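Local coordinates for nitrogenase molybdenum-iron protein beta chain (Clostridium pasteurianum, PDB 4WES), which forms, with the alpha chain, the molybdenum-iron component of nitrogenase, which reduces dinitrogen to ammonia, and shares the [8Fe-7S] cluster with that chain, at the interface of chains B and A. Residues are numbered along the deposited sequence; one frame, centred on the assembly and turned at random. Chains: chain A, Nitrogenase molybdenum-iron protein beta chain; chain B, Nitrogenase molybdenum-iron protein alpha chain.

The interface of chains B and A. Residues chain B 517, 519; chain A 274, 277-278, 288, 293, 296, 427.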
# COMPACT_ATOMS: atom_id res chain seq x y z
N PRO B 517 22.70 -19.11 -3.53
CA PRO B 517 22.10 -19.12 -4.86
C PRO B 517 22.54 -20.35 -5.64
O PRO B 517 23.59 -20.93 -5.38
CB PRO B 517 22.64 -17.85 -5.50
CG PRO B 517 23.95 -17.63 -4.83
CD PRO B 517 23.74 -18.07 -3.41
N TRP B 519 23.76 -20.78 -8.52
CA TRP B 519 24.99 -20.69 -9.31
C TRP B 519 26.25 -20.78 -8.44
O TRP B 519 27.38 -20.67 -8.95
CB TRP B 519 24.99 -19.41 -10.13
CG TRP B 519 24.73 -18.14 -9.38
CD1 TRP B 519 25.64 -17.36 -8.75
CD2 TRP B 519 23.44 -17.50 -9.18
NE1 TRP B 519 25.01 -16.26 -8.19
CE2 TRP B 519 23.66 -16.33 -8.45
CE3 TRP B 519 22.14 -17.79 -9.61
CZ2 TRP B 519 22.63 -15.44 -8.12
CZ3 TRP B 519 21.11 -16.93 -9.26
CH2 TRP B 519 21.37 -15.76 -8.54
N ASP A 274 15.21 -17.95 -9.89
CA ASP A 274 16.44 -18.71 -9.95
C ASP A 274 16.50 -19.61 -11.20
O ASP A 274 17.55 -19.66 -11.87
CB ASP A 274 16.59 -19.61 -8.72
CG ASP A 274 17.00 -18.90 -7.44
OD1 ASP A 274 17.28 -17.68 -7.44
OD2 ASP A 274 17.00 -19.60 -6.39
N ILE A 277 17.23 -17.44 -14.27
CA ILE A 277 18.62 -16.98 -14.32
C ILE A 277 19.54 -18.16 -14.67
O ILE A 277 20.45 -18.02 -15.48
CB ILE A 277 19.03 -16.33 -12.98
CG1 ILE A 277 18.22 -15.06 -12.73
CG2 ILE A 277 20.52 -16.02 -12.96
CD1 ILE A 277 18.39 -13.98 -13.75
N MET A 278 19.31 -19.32 -14.06
CA MET A 278 20.12 -20.50 -14.36
C MET A 278 19.96 -20.92 -15.82
O MET A 278 20.96 -21.32 -16.46
CB MET A 278 19.78 -21.66 -13.42
CG MET A 278 20.21 -21.41 -12.01
SD MET A 278 21.98 -21.15 -11.78
CE MET A 278 22.60 -22.78 -12.11
N VAL A 288 26.63 -15.10 -13.61
CA VAL A 288 25.62 -14.25 -13.01
C VAL A 288 26.34 -13.08 -12.33
O VAL A 288 27.17 -13.29 -11.46
CB VAL A 288 24.77 -15.02 -11.99
CG1 VAL A 288 23.71 -14.09 -11.41
CG2 VAL A 288 24.12 -16.22 -12.66
N GLU A 293 22.96 -10.97 -8.17
CA GLU A 293 23.13 -11.66 -6.90
C GLU A 293 22.74 -10.80 -5.73
O GLU A 293 22.16 -11.30 -4.77
CB GLU A 293 24.54 -12.20 -6.76
CG GLU A 293 24.72 -13.06 -5.53
CD GLU A 293 25.87 -14.02 -5.51
OE1 GLU A 293 26.45 -14.29 -6.60
OE2 GLU A 293 26.20 -14.49 -4.40
N ARG A 296 18.89 -10.80 -5.42
CA ARG A 296 18.41 -12.02 -4.82
C ARG A 296 18.65 -12.01 -3.31
O ARG A 296 17.77 -12.41 -2.54
CB ARG A 296 19.08 -13.25 -5.46
CG ARG A 296 18.56 -14.55 -4.89
CD ARG A 296 19.34 -15.73 -5.50
NE ARG A 296 18.73 -17.02 -5.15
CZ ARG A 296 18.84 -17.64 -3.99
NH1 ARG A 296 19.60 -17.16 -3.01
NH2 ARG A 296 18.16 -18.76 -3.80
N TYR A 427 13.69 -10.91 -8.98
CA TYR A 427 13.93 -10.64 -7.55
C TYR A 427 13.34 -9.29 -7.16
O TYR A 427 12.79 -9.12 -6.07
CB TYR A 427 15.44 -10.72 -7.26
CG TYR A 427 16.05 -12.03 -7.68
CD1 TYR A 427 15.64 -13.24 -7.18
CD2 TYR A 427 17.08 -12.05 -8.61
CE1 TYR A 427 16.20 -14.45 -7.57
CE2 TYR A 427 17.62 -13.26 -9.01
CZ TYR A 427 17.22 -14.45 -8.52
OH TYR A 427 17.79 -15.62 -8.95
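With chi1 at 52°, CG of B:Trp519 sits between its own backbone N and carbonyl carbon, which places the indole in a pocket of the beta chain; the ring's turn about CB-CG then points NE1 at A:Glu293, whose CG lies anti to the backbone N (chi1 -173°) on a chain that stays extended out to the carboxylate. The two meet in a nearly straight hydrogen bond of 2.9 Å from B:Trp519 NE1 to A:Glu293 OE1. The acceptor lies in the ring plane, yet the N-H reaches OE1 from above the carboxylate plane, 65° out of it.

Both indole faces are covered. A:Val288 crosses one, with CG1 3.7 Å from B:Trp519 CE2 and CB over the five-membered ring; B:Pro517 CB, from the same chain as the indole, backs the other. A:Ile277 CG2 joins A:Val288 on its face, near the rim at CZ3, while A:Met278 SD meets the edge close to CB. At the far rim the phenol OH of A:Tyr427 lies in the indole plane, 3.6 Å from B:Trp519 CZ3.

A:Arg296 runs antiparallel alongside the indole, its CD 3.7 Å from B:Trp519 CH2, and lays its guanidinium face under B:Pro517 CA. A side-on salt bridge to A:Asp274 fixes that face, with hydrogen bonds from A:Arg296 NE to A:Asp274 OD1 (2.8 Å) and from A:Arg296 NH2 to A:Asp274 OD2. A:Asp274 OD1 also accepts from A:Tyr427 OH, 2.6 Å away.

B:Trp519, backed by B:Pro517, thus fits a beta-chain pocket whose A:Arg296 wall is held by A:Asp274: the C-terminal stretch of the alpha chain packs against the beta subunit and probably contributes to alpha-beta assembly within the α2β2 tetramer.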